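Local coordinates for periplasmic binding protein (Thermotoga lettingae TMO, PDB 4RY8), which binds the sugar 5-methylthioribose and probably serves as the solute-binding component of a transporter for it, at residues T186-A191 / R214-A219; E235-M240 / Q289-N294; L119-L124 / V281-I286. One frame throughout, in Å; residues are numbered along the deposited sequence.

Contact 1 (T186-A191 / R214-A219); sequences TRMEAA and RAIMQA
Met188 on helix 180-194 lies against Ala215 and Ile216 on helix 206-219, and its side chain meets the opposite helix at both of its ends. Its CB is 3.6 Å from Ala215 CB, and Met188 CG is just as close, 3.6 Å from the same Ala215 methyl. The CG contact follows from the first torsion: CG is anti to the backbone N (chi1 -177°), which keeps the chain beside the methyl. The chain bends at chi2 (73°); SD itself stands back from helix 206-219, and the methyl beyond it returns to that helix at Ile216. This terminal CE reaches the outer branch of Ile216, at 4.0 Å from Ile216 CD1 and 4.0 Å from Ile216 CG1.

Both helices belong to the domain of the periplasmic binding fold built on the mixed sheet. Helix 180-194 leads into strand 200-203, and helix 206-219 connects that strand to its parallel neighbour 226-230, a beta-alpha-beta unit. The short segments pass 8.9 Å apart at a signed crossing angle of -56°. The small alanine side chain suits this spacing, since the CA atoms of Glu189 and Ala215 come within 5.8 Å and Ala215 CB lies 4.2 Å from Glu189 N. At the more open margin Glu189 adds only aliphatic contact, its CG being 4.5 Å from Ala215 CB. Gln185 extends the same helix face against Ala215, Pro246 packs on Ile216, and Arg187 and Ala191 lean on Ile173 of strand 167-173.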
ATOM      1  N   THR C 186      20.350   2.999 -23.809  1.00 23.98           N
ATOM      2  CA  THR C 186      20.612   4.050 -24.784  1.00 28.47           C
ATOM      3  C   THR C 186      19.862   5.308 -24.358  1.00 29.45           C
ATOM      4  O   THR C 186      20.427   6.389 -24.324  1.00 30.66           O
ATOM      5  CB  THR C 186      20.178   3.610 -26.176  1.00 26.93           C
ATOM      6  OG1 THR C 186      20.989   2.508 -26.564  1.00 36.79           O
ATOM      7  CG2 THR C 186      20.382   4.745 -27.203  1.00 33.74           C
ATOM      8  N   ARG C 187      18.582   5.148 -24.057  1.00 31.05           N
ATOM      9  CA  ARG C 187      17.740   6.258 -23.613  1.00 30.20           C
ATOM     10  C   ARG C 187      18.289   6.913 -22.361  1.00 29.55           C
ATOM     11  O   ARG C 187      18.258   8.117 -22.237  1.00 26.65           O
ATOM     12  CB  ARG C 187      16.311   5.771 -23.331  1.00 31.35           C
ATOM     13  CG  ARG C 187      15.504   5.328 -24.535  1.00 37.32           C
ATOM     14  CD  ARG C 187      14.439   4.295 -24.116  1.00 31.25           C
ATOM     15  NE  ARG C 187      13.281   4.397 -25.006  1.00 48.37           N
ATOM     16  CZ  ARG C 187      13.252   3.993 -26.278  1.00 43.19           C
ATOM     17  NH1 ARG C 187      14.301   3.393 -26.836  1.00 62.14           N
ATOM     18  NH2 ARG C 187      12.142   4.171 -26.997  1.00 41.74           N
ATOM     19  N   MET C 188      18.752   6.106 -21.408  1.00 23.90           N
ATOM     20  CA  MET C 188      19.237   6.633 -20.162  1.00 25.52           C
ATOM     21  C   MET C 188      20.489   7.498 -20.379  1.00 31.53           C
ATOM     22  O   MET C 188      20.595   8.553 -19.730  1.00 29.71           O
ATOM     23  CB  MET C 188      19.442   5.515 -19.135  1.00 22.42           C
ATOM     24  CG  MET C 188      19.876   5.997 -17.766  1.00 27.78           C
ATOM     25  SD  MET C 188      18.637   6.831 -16.754  1.00 25.24           S
ATOM     26  CE  MET C 188      19.663   7.511 -15.465  1.00 41.18           C
ATOM     27  N   GLU C 189      21.382   7.090 -21.302  1.00 30.03           N
ATOM     28  CA  GLU C 189      22.579   7.871 -21.676  1.00 28.26           C
ATOM     29  C   GLU C 189      22.173   9.268 -22.092  1.00 37.12           C
ATOM     30  O   GLU C 189      22.766  10.263 -21.628  1.00 26.97           O
ATOM     31  CB  GLU C 189      23.329   7.267 -22.862  1.00 39.96           C
ATOM     32  CG  GLU C 189      24.114   5.989 -22.623  1.00 50.12           C
ATOM     33  CD  GLU C 189      24.478   5.314 -23.946  1.00 82.15           C
ATOM     34  OE1 GLU C 189      24.646   6.009 -24.984  1.00 68.41           O
ATOM     35  OE2 GLU C 189      24.584   4.080 -23.970  1.00 51.53           O
ATOM     36  N   ALA C 190      21.143   9.342 -22.948  1.00 29.36           N
ATOM     37  CA  ALA C 190      20.635  10.648 -23.430  1.00 26.71           C
ATOM     38  C   ALA C 190      19.933  11.443 -22.335  1.00 25.64           C
ATOM     39  O   ALA C 190      20.137  12.658 -22.251  1.00 29.40           O
ATOM     40  CB  ALA C 190      19.706  10.466 -24.647  1.00 30.87           C
ATOM     41  N   ALA C 191      19.109  10.778 -21.511  1.00 27.24           N
ATOM     42  CA  ALA C 191      18.390  11.410 -20.400  1.00 27.55           C
ATOM     43  C   ALA C 191      19.316  12.061 -19.348  1.00 27.82           C
ATOM     44  O   ALA C 191      19.011  13.135 -18.853  1.00 24.81           O
ATOM     45  CB  ALA C 191      17.440  10.421 -19.718  1.00 26.62           C
ATOM     46  N   ARG C 214      23.125  -0.014 -16.042  1.00 23.07           N
ATOM     47  CA  ARG C 214      24.279  -0.178 -16.883  1.00 24.11           C
ATOM     48  C   ARG C 214      24.690   1.164 -17.507  1.00 25.21           C
ATOM     49  O   ARG C 214      25.847   1.451 -17.609  1.00 25.31           O
ATOM     50  CB  ARG C 214      24.021  -1.209 -17.964  1.00 27.74           C
ATOM     51  CG  ARG C 214      23.735  -2.586 -17.460  1.00 26.64           C
ATOM     52  CD  ARG C 214      23.399  -3.502 -18.599  1.00 34.05           C
ATOM     53  NE  ARG C 214      23.043  -4.801 -18.051  1.00 40.83           N
ATOM     54  CZ  ARG C 214      22.046  -5.570 -18.472  1.00 45.70           C
ATOM     55  NH1 ARG C 214      21.241  -5.193 -19.474  1.00 42.24           N
ATOM     56  NH2 ARG C 214      21.842  -6.730 -17.854  1.00 34.21           N
ATOM     57  N   ALA C 215      23.719   1.981 -17.911  1.00 26.05           N
ATOM     58  CA  ALA C 215      24.022   3.312 -18.419  1.00 25.23           C
ATOM     59  C   ALA C 215      24.788   4.144 -17.380  1.00 26.08           C
ATOM     60  O   ALA C 215      25.804   4.767 -17.690  1.00 25.02           O
ATOM     61  CB  ALA C 215      22.735   4.020 -18.819  1.00 23.52           C
ATOM     62  N   ILE C 216      24.290   4.112 -16.149  1.00 27.23           N
ATOM     63  CA  ILE C 216      24.901   4.806 -15.003  1.00 28.57           C
ATOM     64  C   ILE C 216      26.343   4.324 -14.738  1.00 26.59           C
ATOM     65  O   ILE C 216      27.271   5.126 -14.538  1.00 25.44           O
ATOM     66  CB  ILE C 216      24.039   4.652 -13.723  1.00 24.28           C
ATOM     67  CG1 ILE C 216      22.778   5.495 -13.875  1.00 23.10           C
ATOM     68  CG2 ILE C 216      24.813   5.106 -12.482  1.00 26.87           C
ATOM     69  CD1 ILE C 216      21.646   5.058 -12.996  1.00 24.10           C
ATOM     70  N   MET C 217      26.541   3.018 -14.757  1.00 28.04           N
ATOM     71  CA  MET C 217      27.849   2.503 -14.416  1.00 29.70           C
ATOM     72  C   MET C 217      28.830   2.806 -15.550  1.00 33.49           C
ATOM     73  O   MET C 217      29.974   3.179 -15.297  1.00 31.47           O
ATOM     74  CB  MET C 217      27.763   1.024 -14.087  1.00 32.84           C
ATOM     75  CG  MET C 217      26.935   0.779 -12.826  1.00 39.01           C
ATOM     76  SD  MET C 217      26.892  -0.953 -12.326  1.00 35.10           S
ATOM     77  CE  MET C 217      26.427  -1.793 -13.821  1.00 45.95           C
ATOM     78  N   GLN C 218      28.382   2.694 -16.800  1.00 29.66           N
ATOM     79  CA  GLN C 218      29.264   2.965 -17.915  1.00 30.35           C
ATOM     80  C   GLN C 218      29.734   4.417 -17.869  1.00 29.10           C
ATOM     81  O   GLN C 218      30.888   4.702 -18.133  1.00 30.50           O
ATOM     82  CB  GLN C 218      28.578   2.670 -19.240  1.00 29.70           C
ATOM     83  CG  GLN C 218      29.449   3.075 -20.425  1.00 39.14           C
ATOM     84  CD  GLN C 218      28.836   2.772 -21.762  1.00 38.80           C
ATOM     85  OE1 GLN C 218      28.020   1.870 -21.889  1.00 35.71           O
ATOM     86  NE2 GLN C 218      29.236   3.526 -22.775  1.00 50.04           N
ATOM     87  N   ALA C 219      28.824   5.329 -17.539  1.00 30.81           N
ATOM     88  CA  ALA C 219      29.174   6.736 -17.426  1.00 30.73           C
ATOM     89  C   ALA C 219      30.054   7.030 -16.219  1.00 30.05           C
ATOM     90  O   ALA C 219      30.650   8.092 -16.161  1.00 35.66           O
ATOM     91  CB  ALA C 219      27.942   7.610 -17.407  1.00 33.03           C
TER

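Contact 2 (E235-M240 / Q289-N294); sequences EDIQMM and QFLVDN
Leu291 on helix 288-293 directs one methyl into the side chain of Met240 on helix 234-240, and this is the tight part of the contact. Leu291 CD1 lies 3.8 Å from Met240 CB. The same methyl is 4.0 Å from Met240 SD, and Met240 CE also stands 4.0 Å from Leu291 CD1. Three atoms of the Met240 side chain thus meet one methyl; the bend at chi3 (76°) accounts for the third, bringing CE back beside it. The two side chains run at about a right angle to each other.

The second branch is held less closely: Leu291 CD2 is 4.2 Å from Ile237 CG1, although the CA atoms of Ile237 and Leu291 are the nearest pair across the contact, 7.6 Å apart. Beyond Leu291 the helix turns to solvent, where Val292, Asp293 and Asn294 are exposed. There Asn294, the first residue to leave helical geometry, donates from ND2 to Phe290 O over 2.7 Å; the N-H...O angle is 143°, and the nitrogen lies in the carbonyl plane, on a lone pair.

On the buried side, Met240 also rests on Trp247 and Thr250 of strand 247-252, while Leu291 touches Ile241 and Ile296. Helix 299-305 packs against both segments, through Met299 on Ile237 and through Leu302 and Ala305 on Phe290.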
ATOM      1  N   GLU C 235      19.577 -12.528 -11.683  1.00 38.13           N
ATOM      2  CA  GLU C 235      20.248 -11.467 -12.448  1.00 35.48           C
ATOM      3  C   GLU C 235      20.182 -10.116 -11.734  1.00 28.25           C
ATOM      4  O   GLU C 235      21.190  -9.426 -11.600  1.00 29.08           O
ATOM      5  CB  GLU C 235      19.652 -11.356 -13.855  1.00 35.96           C
ATOM      6  CG  GLU C 235      20.153 -12.447 -14.786  1.00 35.29           C
ATOM      7  CD  GLU C 235      19.404 -12.499 -16.096  1.00 48.09           C
ATOM      8  OE1 GLU C 235      18.582 -11.578 -16.396  1.00 38.39           O
ATOM      9  OE2 GLU C 235      19.653 -13.469 -16.831  1.00 56.76           O
ATOM     10  N   ASP C 236      18.985  -9.721 -11.306  1.00 30.63           N
ATOM     11  CA  ASP C 236      18.818  -8.505 -10.531  1.00 23.24           C
ATOM     12  C   ASP C 236      19.654  -8.468  -9.279  1.00 26.38           C
ATOM     13  O   ASP C 236      20.390  -7.515  -9.025  1.00 26.73           O
ATOM     14  CB  ASP C 236      17.359  -8.373 -10.142  1.00 26.81           C
ATOM     15  CG  ASP C 236      16.445  -8.144 -11.363  1.00 28.46           C
ATOM     16  OD1 ASP C 236      16.995  -7.854 -12.443  1.00 23.54           O
ATOM     17  OD2 ASP C 236      15.208  -8.287 -11.231  1.00 24.77           O
ATOM     18  N   ILE C 237      19.517  -9.513  -8.473  1.00 25.16           N
ATOM     19  CA  ILE C 237      20.394  -9.683  -7.269  1.00 26.67           C
ATOM     20  C   ILE C 237      21.887  -9.453  -7.558  1.00 28.41           C
ATOM     21  O   ILE C 237      22.561  -8.646  -6.849  1.00 29.41           O
ATOM     22  CB  ILE C 237      20.135 -11.052  -6.623  1.00 26.46           C
ATOM     23  CG1 ILE C 237      18.736 -11.038  -5.967  1.00 26.67           C
ATOM     24  CG2 ILE C 237      21.231 -11.405  -5.614  1.00 32.00           C
ATOM     25  CD1 ILE C 237      18.154 -12.415  -5.649  1.00 26.66           C
ATOM     26  N   GLN C 238      22.403 -10.143  -8.588  1.00 35.03           N
ATOM     27  CA  GLN C 238      23.837 -10.075  -8.948  1.00 37.55           C
ATOM     28  C   GLN C 238      24.201  -8.663  -9.278  1.00 41.60           C
ATOM     29  O   GLN C 238      25.245  -8.167  -8.895  1.00 31.16           O
ATOM     30  CB  GLN C 238      24.148 -10.891 -10.206  1.00 36.65           C
ATOM     31  CG  GLN C 238      24.091 -12.384 -10.027  1.00 41.75           C
ATOM     32  CD  GLN C 238      23.899 -13.114 -11.355  1.00103.48           C
ATOM     33  OE1 GLN C 238      23.798 -12.513 -12.438  1.00 54.76           O
ATOM     34  NE2 GLN C 238      23.846 -14.423 -11.275  1.00 62.09           N
ATOM     35  N   MET C 239      23.342  -8.011 -10.047  1.00 27.88           N
ATOM     36  CA  MET C 239      23.611  -6.656 -10.375  1.00 30.32           C
ATOM     37  C   MET C 239      23.441  -5.668  -9.193  1.00 40.84           C
ATOM     38  O   MET C 239      24.067  -4.602  -9.202  1.00 40.38           O
ATOM     39  CB  MET C 239      22.712  -6.236 -11.540  1.00 26.71           C
ATOM     40  CG  MET C 239      23.016  -6.877 -12.891  1.00 30.53           C
ATOM     41  SD  MET C 239      21.981  -6.138 -14.199  1.00 25.95           S
ATOM     42  CE  MET C 239      22.404  -4.430 -13.962  1.00 23.02           C
ATOM     43  N   MET C 240      22.585  -5.985  -8.214  1.00 26.88           N
ATOM     44  CA  MET C 240      22.407  -5.134  -7.030  1.00 24.61           C
ATOM     45  C   MET C 240      23.615  -5.241  -6.086  1.00 26.53           C
ATOM     46  O   MET C 240      24.029  -4.266  -5.484  1.00 26.13           O
ATOM     47  CB  MET C 240      21.120  -5.484  -6.266  1.00 23.65           C
ATOM     48  CG  MET C 240      19.819  -5.042  -6.987  1.00 22.18           C
ATOM     49  SD  MET C 240      18.220  -5.539  -6.284  1.00 21.49           S
ATOM     50  CE  MET C 240      18.144  -4.369  -4.921  1.00 21.49           C
ATOM     51  N   GLN C 289      21.016  -3.306   0.748  1.00 36.52           N
ATOM     52  CA  GLN C 289      21.547  -3.453   2.103  1.00 32.77           C
ATOM     53  C   GLN C 289      21.206  -4.793   2.734  1.00 37.58           C
ATOM     54  O   GLN C 289      22.065  -5.436   3.380  1.00 32.55           O
ATOM     55  CB  GLN C 289      20.990  -2.329   2.991  1.00 39.35           C
ATOM     56  CG  GLN C 289      21.932  -1.865   4.094  1.00 93.20           C
ATOM     57  CD  GLN C 289      22.711  -0.619   3.701  1.00120.93           C
ATOM     58  OE1 GLN C 289      22.127   0.395   3.307  1.00 73.92           O
ATOM     59  NE2 GLN C 289      24.033  -0.688   3.805  1.00 64.53           N
ATOM     60  N   PHE C 290      19.941  -5.180   2.618  1.00 29.79           N
ATOM     61  CA  PHE C 290      19.478  -6.492   3.099  1.00 30.68           C
ATOM     62  C   PHE C 290      20.160  -7.649   2.330  1.00 32.86           C
ATOM     63  O   PHE C 290      20.503  -8.685   2.929  1.00 34.28           O
ATOM     64  CB  PHE C 290      17.927  -6.588   3.020  1.00 32.00           C
ATOM     65  CG  PHE C 290      17.383  -7.948   3.348  1.00 44.49           C
ATOM     66  CD1 PHE C 290      17.322  -8.395   4.676  1.00 36.33           C
ATOM     67  CD2 PHE C 290      16.979  -8.812   2.332  1.00 48.95           C
ATOM     68  CE1 PHE C 290      16.848  -9.667   4.972  1.00 38.14           C
ATOM     69  CE2 PHE C 290      16.512 -10.085   2.633  1.00 48.18           C
ATOM     70  CZ  PHE C 290      16.448 -10.513   3.956  1.00 49.05           C
ATOM     71  N   LEU C 291      20.382  -7.486   1.019  1.00 31.09           N
ATOM     72  CA  LEU C 291      21.039  -8.561   0.239  1.00 31.62           C
ATOM     73  C   LEU C 291      22.482  -8.766   0.726  1.00 35.12           C
ATOM     74  O   LEU C 291      22.915  -9.916   0.956  1.00 39.80           O
ATOM     75  CB  LEU C 291      21.040  -8.292  -1.267  1.00 29.07           C
ATOM     76  CG  LEU C 291      19.693  -8.164  -1.993  1.00 31.29           C
ATOM     77  CD1 LEU C 291      19.946  -7.647  -3.407  1.00 26.26           C
ATOM     78  CD2 LEU C 291      19.001  -9.513  -2.012  1.00 29.47           C
ATOM     79  N   VAL C 292      23.191  -7.644   0.893  1.00 38.07           N
ATOM     80  CA  VAL C 292      24.622  -7.635   1.316  1.00 40.96           C
ATOM     81  C   VAL C 292      24.790  -8.143   2.732  1.00 47.19           C
ATOM     82  O   VAL C 292      25.657  -8.999   2.991  1.00 38.68           O
ATOM     83  CB  VAL C 292      25.232  -6.196   1.226  1.00 52.10           C
ATOM     84  CG1 VAL C 292      26.665  -6.169   1.755  1.00 51.68           C
ATOM     85  CG2 VAL C 292      25.193  -5.664  -0.206  1.00 41.92           C
ATOM     86  N   ASP C 293      23.978  -7.625   3.655  1.00 39.52           N
ATOM     87  CA  ASP C 293      24.088  -8.035   5.084  1.00 44.94           C
ATOM     88  C   ASP C 293      23.926  -9.536   5.309  1.00 40.74           C
ATOM     89  O   ASP C 293      24.485 -10.088   6.248  1.00 56.57           O
ATOM     90  CB  ASP C 293      23.052  -7.306   5.937  1.00 48.63           C
ATOM     91  CG  ASP C 293      23.441  -5.881   6.234  1.00 57.83           C
ATOM     92  OD1 ASP C 293      24.481  -5.433   5.717  1.00 51.58           O
ATOM     93  OD2 ASP C 293      22.709  -5.212   6.996  1.00 47.07           O
ATOM     94  N   ASN C 294      23.199 -10.181   4.409  1.00 44.61           N
ATOM     95  CA  ASN C 294      22.843 -11.578   4.503  1.00 39.63           C
ATOM     96  C   ASN C 294      23.485 -12.419   3.411  1.00 40.25           C
ATOM     97  O   ASN C 294      23.123 -13.584   3.234  1.00 41.87           O
ATOM     98  CB  ASN C 294      21.327 -11.676   4.370  1.00 67.04           C
ATOM     99  CG  ASN C 294      20.621 -10.977   5.500  1.00 45.17           C
ATOM    100  OD1 ASN C 294      20.797 -11.352   6.654  1.00 56.56           O
ATOM    101  ND2 ASN C 294      19.883  -9.936   5.196  1.00 51.58           N
TER

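Contact 3 (L119-L124 / V281-I286); sequences LLIGYL and VEPQLI
Leu120 O accepts a hydrogen bond from the backbone N of Leu124 at 2.7 Å, a helical bond joining two leucines that, with Ile121 between them, face Pro283. The proline ring is met on successive carbons. Ile121 CG1 comes closest, 3.6 Å from Pro283 CB, and it is also 3.8 Å from Pro283 CG. Leu120 reaches the further part of the ring with one methyl, Leu120 CD2 being 4.0 Å from Pro283 CG and 4.0 Å from Pro283 CD. Here chi1 (-176°) sets CG anti to the backbone N and lays it along the helix, and CD2 branches from there to the ring. Both side chains cross the ring obliquely.

Pro283 lies in a passage between the two domains of this type 1 periplasmic binding fold. Just before it, Val281 pairs through its backbone with Glu115 of strand 113-115 in the parallel sheet; just after it, Gln284 pairs with Gly252 of the mixed sheet. Helix 118-132 likewise follows strand 113-115, so two interdomain connections pack side by side here, with the CA atoms of Ile121 and Pro283 6.5 Å apart.

Leu124 completes the row more loosely, its CD1 4.4 Å from Pro283 O. On the other side of the connection, Gln284 NE2 makes a weak hydrogen bond to Glu282 O. Leu120 also packs on Leu120 of the second subunit. Ile121, whose side chain is about 6 Å from the bound 5-methylthioribose, touches the pocket residues Gln116 and Arg153, consistent with a second-shell position.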
ATOM      1  N   LEU C 119      -0.789  -2.019  -7.227  1.00 16.25           N
ATOM      2  CA  LEU C 119      -1.004  -0.783  -6.517  1.00 16.77           C
ATOM      3  C   LEU C 119      -0.096  -0.759  -5.279  1.00 17.64           C
ATOM      4  O   LEU C 119       0.579   0.209  -5.010  1.00 16.17           O
ATOM      5  CB  LEU C 119      -2.457  -0.655  -6.152  1.00 16.97           C
ATOM      6  CG  LEU C 119      -3.391  -0.432  -7.340  1.00 20.34           C
ATOM      7  CD1 LEU C 119      -4.836  -0.375  -6.913  1.00 24.46           C
ATOM      8  CD2 LEU C 119      -2.977   0.819  -8.086  1.00 21.13           C
ATOM      9  N   LEU C 120      -0.034  -1.831  -4.515  1.00 19.03           N
ATOM     10  CA  LEU C 120       0.914  -1.821  -3.420  1.00 18.17           C
ATOM     11  C   LEU C 120       2.384  -1.687  -3.860  1.00 18.91           C
ATOM     12  O   LEU C 120       3.138  -0.938  -3.237  1.00 20.16           O
ATOM     13  CB  LEU C 120       0.749  -3.075  -2.541  1.00 19.95           C
ATOM     14  CG  LEU C 120       1.631  -3.119  -1.295  1.00 19.57           C
ATOM     15  CD1 LEU C 120       1.388  -2.010  -0.298  1.00 21.65           C
ATOM     16  CD2 LEU C 120       1.409  -4.448  -0.578  1.00 21.12           C
ATOM     17  N   ILE C 121       2.778  -2.402  -4.921  1.00 19.13           N
ATOM     18  CA  ILE C 121       4.131  -2.357  -5.460  1.00 17.28           C
ATOM     19  C   ILE C 121       4.478  -0.915  -5.806  1.00 19.07           C
ATOM     20  O   ILE C 121       5.526  -0.442  -5.458  1.00 16.98           O
ATOM     21  CB  ILE C 121       4.331  -3.205  -6.759  1.00 17.49           C
ATOM     22  CG1 ILE C 121       4.258  -4.718  -6.538  1.00 31.38           C
ATOM     23  CG2 ILE C 121       5.687  -2.877  -7.391  1.00 17.24           C
ATOM     24  CD1 ILE C 121       4.359  -5.506  -7.847  1.00 29.51           C
ATOM     25  N   GLY C 122       3.601  -0.246  -6.562  1.00 18.51           N
ATOM     26  CA  GLY C 122       3.871   1.133  -6.987  1.00 17.56           C
ATOM     27  C   GLY C 122       4.003   2.139  -5.845  1.00 17.51           C
ATOM     28  O   GLY C 122       4.838   3.033  -5.897  1.00 19.58           O
ATOM     29  N   TYR C 123       3.223   1.918  -4.792  1.00 20.84           N
ATOM     30  CA  TYR C 123       3.266   2.678  -3.584  1.00 18.55           C
ATOM     31  C   TYR C 123       4.542   2.335  -2.801  1.00 18.80           C
ATOM     32  O   TYR C 123       5.276   3.207  -2.381  1.00 17.63           O
ATOM     33  CB  TYR C 123       2.066   2.365  -2.679  1.00 17.51           C
ATOM     34  CG  TYR C 123       2.190   3.178  -1.430  1.00 23.99           C
ATOM     35  CD1 TYR C 123       2.140   4.559  -1.515  1.00 21.08           C
ATOM     36  CD2 TYR C 123       2.524   2.602  -0.182  1.00 22.33           C
ATOM     37  CE1 TYR C 123       2.325   5.344  -0.408  1.00 29.18           C
ATOM     38  CE2 TYR C 123       2.697   3.402   0.946  1.00 29.93           C
ATOM     39  CZ  TYR C 123       2.590   4.789   0.811  1.00 28.20           C
ATOM     40  OH  TYR C 123       2.769   5.668   1.869  1.00 35.72           O
ATOM     41  N   LEU C 124       4.837   1.065  -2.654  1.00 17.20           N
ATOM     42  CA  LEU C 124       6.000   0.737  -1.812  1.00 22.88           C
ATOM     43  C   LEU C 124       7.291   1.254  -2.410  1.00 22.83           C
ATOM     44  O   LEU C 124       8.121   1.839  -1.700  1.00 17.86           O
ATOM     45  CB  LEU C 124       6.116  -0.754  -1.561  1.00 20.21           C
ATOM     46  CG  LEU C 124       5.098  -1.458  -0.671  1.00 33.22           C
ATOM     47  CD1 LEU C 124       5.405  -2.950  -0.698  1.00 25.29           C
ATOM     48  CD2 LEU C 124       5.061  -0.927   0.757  1.00 25.48           C
ATOM     49  N   VAL C 281      -0.721 -11.825  -5.299  1.00 29.69           N
ATOM     50  CA  VAL C 281       0.542 -12.298  -4.769  1.00 21.65           C
ATOM     51  C   VAL C 281       1.262 -11.157  -4.034  1.00 24.97           C
ATOM     52  O   VAL C 281       1.549 -10.130  -4.631  1.00 28.30           O
ATOM     53  CB  VAL C 281       1.457 -12.902  -5.868  1.00 28.16           C
ATOM     54  CG1 VAL C 281       2.711 -13.526  -5.228  1.00 33.59           C
ATOM     55  CG2 VAL C 281       0.702 -13.992  -6.639  1.00 26.76           C
ATOM     56  N   GLU C 282       1.625 -11.389  -2.771  1.00 24.06           N
ATOM     57  CA  GLU C 282       2.100 -10.340  -1.867  1.00 23.50           C
ATOM     58  C   GLU C 282       3.553  -9.927  -2.208  1.00 21.00           C
ATOM     59  O   GLU C 282       4.491 -10.700  -2.109  1.00 21.81           O
ATOM     60  CB  GLU C 282       1.975 -10.818  -0.404  1.00 29.72           C
ATOM     61  CG  GLU C 282       2.022  -9.746   0.674  1.00 57.37           C
ATOM     62  CD  GLU C 282       2.254 -10.343   2.069  1.00 47.77           C
ATOM     63  OE1 GLU C 282       1.573 -11.328   2.446  1.00 49.44           O
ATOM     64  OE2 GLU C 282       3.142  -9.835   2.785  1.00 44.48           O
ATOM     65  N   PRO C 283       3.769  -8.683  -2.571  1.00 18.77           N
ATOM     66  CA  PRO C 283       5.111  -8.270  -2.971  1.00 18.56           C
ATOM     67  C   PRO C 283       5.926  -7.785  -1.832  1.00 19.32           C
ATOM     68  O   PRO C 283       5.365  -7.329  -0.839  1.00 25.43           O
ATOM     69  CB  PRO C 283       4.849  -7.035  -3.843  1.00 17.58           C
ATOM     70  CG  PRO C 283       3.661  -6.439  -3.160  1.00 17.56           C
ATOM     71  CD  PRO C 283       2.792  -7.577  -2.719  1.00 20.69           C
ATOM     72  N   GLN C 284       7.240  -7.792  -1.992  1.00 21.63           N
ATOM     73  CA  GLN C 284       8.133  -7.514  -0.868  1.00 30.49           C
ATOM     74  C   GLN C 284       9.179  -6.515  -1.243  1.00 20.71           C
ATOM     75  O   GLN C 284       9.804  -6.663  -2.283  1.00 19.56           O
ATOM     76  CB  GLN C 284       8.922  -8.766  -0.441  1.00 22.13           C
ATOM     77  CG  GLN C 284       8.120 -10.044  -0.274  1.00 24.19           C
ATOM     78  CD  GLN C 284       7.098  -9.975   0.836  1.00 24.65           C
ATOM     79  OE1 GLN C 284       7.319  -9.340   1.865  1.00 26.94           O
ATOM     80  NE2 GLN C 284       5.948 -10.642   0.621  1.00 26.31           N
ATOM     81  N   LEU C 285       9.448  -5.586  -0.327  1.00 20.18           N
ATOM     82  CA  LEU C 285      10.619  -4.710  -0.374  1.00 20.47           C
ATOM     83  C   LEU C 285      11.924  -5.476  -0.134  1.00 23.00           C
ATOM     84  O   LEU C 285      12.091  -6.224   0.860  1.00 22.95           O
ATOM     85  CB  LEU C 285      10.471  -3.547   0.633  1.00 23.52           C
ATOM     86  CG  LEU C 285      11.578  -2.465   0.710  1.00 25.94           C
ATOM     87  CD1 LEU C 285      11.720  -1.658  -0.580  1.00 22.45           C
ATOM     88  CD2 LEU C 285      11.297  -1.526   1.881  1.00 27.59           C
ATOM     89  N   ILE C 286      12.853  -5.296  -1.059  1.00 25.95           N
ATOM     90  CA  ILE C 286      14.136  -5.985  -1.027  1.00 36.72           C
ATOM     91  C   ILE C 286      15.214  -4.940  -1.250  1.00 32.85           C
ATOM     92  O   ILE C 286      15.385  -4.475  -2.356  1.00 25.19           O
ATOM     93  CB  ILE C 286      14.212  -7.073  -2.131  1.00 35.95           C
ATOM     94  CG1 ILE C 286      13.108  -8.128  -1.902  1.00 26.42           C
ATOM     95  CG2 ILE C 286      15.603  -7.720  -2.085  1.00 33.38           C
ATOM     96  CD1 ILE C 286      12.673  -8.886  -3.119  1.00 27.66           C
TER

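Overall arrangement
Along the chain, contact 1 is nested within the loop closed by contact 3 and comes before contact 2, whereas contacts 2 and 3 interleave. Contacts 1 and 2 both involve helices around the mixed sheet; their centres are 21 Å apart, and Arg214 NH2 packs against Met239 SD. Contact 3, its centre 18 Å from that of contact 2, packs one interdomain connection on another, and the second enters the mixed sheet as strand 284-287. That strand runs straight into helix 288-293, so Ile286 touches both Met240 and Leu291. Contacts 1 and 3 do not meet: their centres are 26 Å apart, their nearest atoms about 16 Å. Packing thus continues from one domain's outer helices to the connections near the sugar pocket.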